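Local coordinates for protein putative adenosine kinase (PDB 3VAS) that probably phosphorylates adenosine to AMP at the expense of ATP, as a member of the ribokinase-like pfkB family of sugar and nucleoside kinases, at residues 231-237 / 265-271; 276-280 / 292-296. One frame throughout, in Å; residues are numbered along the deposited sequence.

Contacts 1 and 2 are neighbours at the periphery of the alpha/beta core, their centres about 8 Å apart, and the chain completes the first before it enters the second. Residues 231-237 run into strand 236-240; segment 265-271 comes off the end of helix 257-267; segment 276-280 then leads into strand 279-284, parallel to 236-240. One direct join is backbone: N235 O of contact 1 lies 2.8 Å from L279 N of contact 2. R278 adds a side-chain link, its NE bonded to I265 O and its guanidinium in a cation-pi contact with F270. Both lie toward the chain's outside, centred about 17 and 21 Å from its centre, apart from the adenosine pocket, and are probably structural packing.

Contact 1: 231-237 / 265-271; sequences ISYSNIV and IADLPFA
I231 meets I265 in the last turn of helix 257-267 and L268 just beyond it. Its CD1 touches I265 CG2 at 3.8 Å, and its CG2 packs on L268 CD1 at the same separation, I231 crossing each partner at about a right angle. The first torsion of I231 (chi1 -68°) turns CG2 anti to the backbone N, where it sits between I265 CG2 and L268 CD1, while CG1 carries CD1 on to I265 alone. V237, at the start of strand 236-240, reaches the same methyl from another direction, CG2 to I265 CG2 at 4.0 Å.

Past this apolar patch, backbone and aromatic contacts mix. S232 O accepts from A271 N at 2.9 Å, with the donor tilted 31° from the carbonyl plane, and F270 CA lies 3.2 Å from S232 O in a CA-H...O contact. The F270 ring then runs along the turn until its CE1 lies 3.2 Å from S234 O, approaching obliquely. Next door, A271 CB sits over one face of the Y233 ring, 3.7 Å from its centroid, in a CH-pi contact offset toward the rim.

What positions these groups is the type I turn I231-S234, closed by S234 N to I231 O at 3.0 Å. S232 OG and S234 OG bind back to E229 O and M230 O of the preceding helix, while N235 OD1 takes F210 N of the adjoining strand. Y233 also packs on helix 189-205, and R276 and R278 both make cation-pi contacts with F270.

A271 N to S232 O is thus the only hydrogen bond across the two segments; the rest is apolar, CH-pi and ring-to-carbonyl packing. The positive charge of R276 and R278 probably attracts the F270 pi cloud and may offset the partial negative charge of S232 O and S234 O near the ring.

Contact 2: 276-280 / 292-296; sequences RKRLV and TDSSD
L279 and D293 face each other as a non-hydrogen-bonded pair at the open end of the antiparallel beta hairpin 279-284/287-293, and V280 with T292 forms the hydrogen-bonded pair beside them. That inner part is tight. V280 N reaches T292 O at 2.9 Å, almost straight at 178°, T292 N returns a bond to V280 O, and L279 CD1 presses on T292 O at 3.2 Å. On the side of V280 and T292, helix 257-267 packs against both residues, and T292 OG1 bonds to R263 of that helix and to E298 O.

The outer side is looser. K277, an exposed residue, stretches its extended chain across D293, CE to CG at 3.8 Å, yet NZ stays 4.2 Å from OD2, beyond a salt bridge. One carboxylate oxygen of D293, OD1, is used by its own turn: it takes S295 N in an Asx turn within the type I turn D293-D296.

Where regular pairing ends, S294 takes over. Its N bonds to R278 O, and chi1 of 40° swings the hydroxyl back at the strand, where OG accepts from R278 N at 2.8 Å and donates to a lone pair of R276 O at 3.2 Å.

Contact 1: 231-237 / 265-271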
loop_
_atom_site.group_PDB
_atom_site.type_symbol
_atom_site.label_atom_id
_atom_site.label_comp_id
_atom_site.label_asym_id
_atom_site.label_seq_id
_atom_site.Cartn_x
_atom_site.Cartn_y
_atom_site.Cartn_z
ATOM N N ILE A 231 -8.811 -1.523 11.403
ATOM C CA ILE A 231 -10.005 -2.053 10.758
ATOM C C ILE A 231 -11.265 -1.416 11.348
ATOM O O ILE A 231 -12.214 -1.111 10.620
ATOM C CB ILE A 231 -10.071 -3.596 10.850
ATOM C CG1 ILE A 231 -8.956 -4.223 10.006
ATOM C CG2 ILE A 231 -11.419 -4.111 10.382
ATOM C CD1 ILE A 231 -8.909 -5.735 10.073
ATOM N N SER A 232 -11.253 -1.165 12.658
ATOM C CA SER A 232 -12.442 -0.627 13.326
ATOM C C SER A 232 -12.771 0.823 12.932
ATOM O O SER A 232 -13.842 1.329 13.269
ATOM C CB SER A 232 -12.367 -0.804 14.857
ATOM O OG SER A 232 -11.498 0.135 15.472
ATOM N N TYR A 233 -11.863 1.477 12.207
ATOM C CA TYR A 233 -12.132 2.811 11.661
ATOM C C TYR A 233 -12.193 2.791 10.132
ATOM O O TYR A 233 -12.444 3.819 9.499
ATOM C CB TYR A 233 -11.061 3.817 12.102
ATOM C CG TYR A 233 -10.977 4.046 13.598
ATOM C CD1 TYR A 233 -10.156 3.257 14.395
ATOM C CD2 TYR A 233 -11.711 5.055 14.209
ATOM C CE1 TYR A 233 -10.071 3.461 15.761
ATOM C CE2 TYR A 233 -11.634 5.268 15.574
ATOM C CZ TYR A 233 -10.811 4.467 16.347
ATOM O OH TYR A 233 -10.728 4.667 17.706
ATOM N N SER A 234 -11.955 1.624 9.540
ATOM C CA SER A 234 -11.845 1.521 8.088
ATOM C C SER A 234 -13.185 1.229 7.429
ATOM O O SER A 234 -13.912 0.338 7.859
ATOM C CB SER A 234 -10.840 0.437 7.706
ATOM O OG SER A 234 -9.566 0.711 8.256
ATOM N N ASN A 235 -13.506 1.986 6.386
ATOM C CA ASN A 235 -14.702 1.726 5.597
ATOM C C ASN A 235 -14.434 0.685 4.521
ATOM O O ASN A 235 -15.341 -0.033 4.098
ATOM C CB ASN A 235 -15.211 3.014 4.960
ATOM C CG ASN A 235 -15.386 4.123 5.967
ATOM O OD1 ASN A 235 -14.461 4.901 6.220
ATOM N ND2 ASN A 235 -16.571 4.198 6.562
ATOM N N ILE A 236 -13.182 0.616 4.076
ATOM C CA ILE A 236 -12.770 -0.351 3.062
ATOM C C ILE A 236 -11.439 -0.989 3.459
ATOM O O ILE A 236 -10.498 -0.287 3.833
ATOM C CB ILE A 236 -12.612 0.312 1.672
ATOM C CG1 ILE A 236 -13.897 1.041 1.266
ATOM C CG2 ILE A 236 -12.234 -0.721 0.614
ATOM C CD1 ILE A 236 -13.828 1.675 -0.111
ATOM N N VAL A 237 -11.369 -2.317 3.388
ATOM C CA VAL A 237 -10.139 -3.035 3.709
ATOM C C VAL A 237 -9.686 -3.885 2.528
ATOM O O VAL A 237 -10.462 -4.680 1.992
ATOM C CB VAL A 237 -10.309 -3.945 4.951
ATOM C CG1 VAL A 237 -9.013 -4.687 5.255
ATOM C CG2 VAL A 237 -10.755 -3.134 6.160
ATOM N N ILE A 265 -13.463 -9.782 9.152
ATOM C CA ILE A 265 -13.035 -8.392 9.016
ATOM C C ILE A 265 -14.212 -7.473 8.690
ATOM O O ILE A 265 -14.325 -6.373 9.230
ATOM C CB ILE A 265 -11.933 -8.243 7.945
ATOM C CG1 ILE A 265 -10.650 -8.938 8.409
ATOM C CG2 ILE A 265 -11.662 -6.769 7.644
ATOM C CD1 ILE A 265 -9.475 -8.737 7.464
ATOM N N ALA A 266 -15.091 -7.937 7.811
ATOM C CA ALA A 266 -16.277 -7.177 7.431
ATOM C C ALA A 266 -17.209 -6.929 8.615
ATOM O O ALA A 266 -17.860 -5.887 8.691
ATOM C CB ALA A 266 -17.029 -7.899 6.314
ATOM N N ASP A 267 -17.266 -7.888 9.534
ATOM C CA ASP A 267 -18.232 -7.830 10.629
ATOM C C ASP A 267 -17.705 -7.209 11.921
ATOM O O ASP A 267 -18.472 -7.015 12.863
ATOM C CB ASP A 267 -18.800 -9.222 10.929
ATOM C CG ASP A 267 -19.664 -9.753 9.806
ATOM O OD1 ASP A 267 -19.937 -9.002 8.844
ATOM O OD2 ASP A 267 -20.085 -10.923 9.897
ATOM N N LEU A 268 -16.411 -6.909 11.980
ATOM C CA LEU A 268 -15.846 -6.284 13.175
ATOM C C LEU A 268 -16.566 -4.975 13.446
ATOM O O LEU A 268 -16.801 -4.197 12.520
ATOM C CB LEU A 268 -14.345 -6.025 13.018
ATOM C CG LEU A 268 -13.374 -7.145 13.388
ATOM C CD1 LEU A 268 -11.949 -6.746 13.028
ATOM C CD2 LEU A 268 -13.477 -7.477 14.873
ATOM N N PRO A 269 -16.941 -4.737 14.711
ATOM C CA PRO A 269 -17.617 -3.480 15.050
ATOM C C PRO A 269 -16.751 -2.275 14.697
ATOM O O PRO A 269 -15.522 -2.365 14.745
ATOM C CB PRO A 269 -17.794 -3.577 16.572
ATOM C CG PRO A 269 -17.798 -5.048 16.860
ATOM C CD PRO A 269 -16.813 -5.632 15.875
ATOM N N PHE A 270 -17.383 -1.170 14.316
ATOM C CA PHE A 270 -16.664 0.088 14.192
ATOM C C PHE A 270 -16.404 0.639 15.591
ATOM O O PHE A 270 -17.111 0.295 16.540
ATOM C CB PHE A 270 -17.445 1.088 13.342
ATOM C CG PHE A 270 -17.377 0.807 11.870
ATOM C CD1 PHE A 270 -16.413 1.411 11.082
ATOM C CD2 PHE A 270 -18.267 -0.075 11.275
ATOM C CE1 PHE A 270 -16.342 1.150 9.730
ATOM C CE2 PHE A 270 -18.199 -0.339 9.920
ATOM C CZ PHE A 270 -17.236 0.274 9.147
ATOM N N ALA A 271 -15.390 1.489 15.711
ATOM C CA ALA A 271 -14.936 1.977 17.012
ATOM C C ALA A 271 -16.006 2.702 17.831
ATOM O O ALA A 271 -16.003 2.622 19.056
ATOM C CB ALA A 271 -13.717 2.856 16.846
#

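Contact 2: 276-280 / 292-296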
loop_
_atom_site.group_PDB
_atom_site.type_symbol
_atom_site.label_atom_id
_atom_site.label_comp_id
_atom_site.label_asym_id
_atom_site.label_seq_id
_atom_site.Cartn_x
_atom_site.Cartn_y
_atom_site.Cartn_z
ATOM N N ARG A 276 -22.714 0.450 10.493
ATOM C CA ARG A 276 -22.107 1.054 9.319
ATOM C C ARG A 276 -21.601 -0.046 8.395
ATOM O O ARG A 276 -21.260 -1.138 8.844
ATOM C CB ARG A 276 -20.952 1.962 9.757
ATOM C CG ARG A 276 -20.460 2.941 8.710
ATOM C CD ARG A 276 -19.280 3.767 9.230
ATOM N NE ARG A 276 -19.668 4.822 10.171
ATOM C CZ ARG A 276 -19.558 4.734 11.495
ATOM N NH1 ARG A 276 -19.081 3.632 12.053
ATOM N NH2 ARG A 276 -19.927 5.748 12.265
ATOM N N LYS A 277 -21.558 0.244 7.100
ATOM C CA LYS A 277 -21.093 -0.719 6.109
ATOM C C LYS A 277 -19.575 -0.669 5.909
ATOM O O LYS A 277 -19.010 0.393 5.636
ATOM C CB LYS A 277 -21.809 -0.473 4.779
ATOM C CG LYS A 277 -21.159 -1.120 3.573
ATOM C CD LYS A 277 -22.006 -0.904 2.320
ATOM C CE LYS A 277 -21.299 -1.416 1.076
ATOM N NZ LYS A 277 -22.193 -1.418 -0.115
ATOM N N ARG A 278 -18.915 -1.815 6.055
ATOM C CA ARG A 278 -17.504 -1.918 5.698
ATOM C C ARG A 278 -17.313 -2.896 4.551
ATOM O O ARG A 278 -17.852 -3.996 4.576
ATOM C CB ARG A 278 -16.634 -2.349 6.882
ATOM C CG ARG A 278 -15.174 -2.574 6.478
ATOM C CD ARG A 278 -14.233 -2.619 7.671
ATOM N NE ARG A 278 -14.694 -3.563 8.668
ATOM C CZ ARG A 278 -15.134 -3.229 9.873
ATOM N NH1 ARG A 278 -15.159 -1.962 10.257
ATOM N NH2 ARG A 278 -15.545 -4.179 10.691
ATOM N N LEU A 279 -16.533 -2.487 3.557
ATOM C CA LEU A 279 -16.266 -3.311 2.387
ATOM C C LEU A 279 -14.905 -3.993 2.507
ATOM O O LEU A 279 -13.911 -3.353 2.847
ATOM C CB LEU A 279 -16.320 -2.447 1.123
ATOM C CG LEU A 279 -16.071 -3.158 -0.206
ATOM C CD1 LEU A 279 -17.150 -4.199 -0.450
ATOM C CD2 LEU A 279 -16.003 -2.157 -1.354
ATOM N N VAL A 280 -14.860 -5.293 2.233
ATOM C CA VAL A 280 -13.608 -6.041 2.295
ATOM C C VAL A 280 -13.319 -6.697 0.947
ATOM O O VAL A 280 -14.190 -7.335 0.357
ATOM C CB VAL A 280 -13.644 -7.107 3.415
ATOM C CG1 VAL A 280 -12.312 -7.836 3.511
ATOM C CG2 VAL A 280 -13.997 -6.458 4.751
ATOM N N THR A 292 -16.929 -8.808 -0.008
ATOM C CA THR A 292 -18.179 -8.825 0.738
ATOM C C THR A 292 -18.248 -7.514 1.494
ATOM O O THR A 292 -17.300 -6.727 1.468
ATOM C CB THR A 292 -18.230 -9.997 1.752
ATOM O OG1 THR A 292 -19.545 -10.093 2.333
ATOM C CG2 THR A 292 -17.193 -9.795 2.854
ATOM N N ASP A 293 -19.372 -7.269 2.155
ATOM C CA ASP A 293 -19.471 -6.161 3.091
ATOM C C ASP A 293 -20.324 -6.572 4.287
ATOM O O ASP A 293 -20.967 -7.622 4.260
ATOM C CB ASP A 293 -20.021 -4.903 2.413
ATOM C CG ASP A 293 -21.371 -5.128 1.785
ATOM O OD1 ASP A 293 -22.385 -4.993 2.501
ATOM O OD2 ASP A 293 -21.415 -5.443 0.575
ATOM N N SER A 294 -20.322 -5.752 5.332
ATOM C CA SER A 294 -20.985 -6.105 6.587
ATOM C C SER A 294 -22.494 -6.335 6.467
ATOM O O SER A 294 -23.086 -7.001 7.314
ATOM C CB SER A 294 -20.681 -5.068 7.676
ATOM O OG SER A 294 -20.688 -3.750 7.160
ATOM N N SER A 295 -23.102 -5.793 5.413
ATOM C CA SER A 295 -24.535 -5.956 5.168
ATOM C C SER A 295 -24.829 -7.170 4.295
ATOM O O SER A 295 -25.987 -7.503 4.048
ATOM C CB SER A 295 -25.101 -4.711 4.484
ATOM O OG SER A 295 -24.947 -3.566 5.301
ATOM N N ASP A 296 -23.774 -7.822 3.821
ATOM C CA ASP A 296 -23.917 -8.917 2.876
ATOM C C ASP A 296 -23.650 -10.245 3.567
ATOM O O ASP A 296 -22.622 -10.417 4.216
ATOM C CB ASP A 296 -22.942 -8.722 1.713
ATOM C CG ASP A 296 -23.365 -9.469 0.463
ATOM O OD1 ASP A 296 -23.060 -8.983 -0.647
ATOM O OD2 ASP A 296 -24.003 -10.536 0.586
#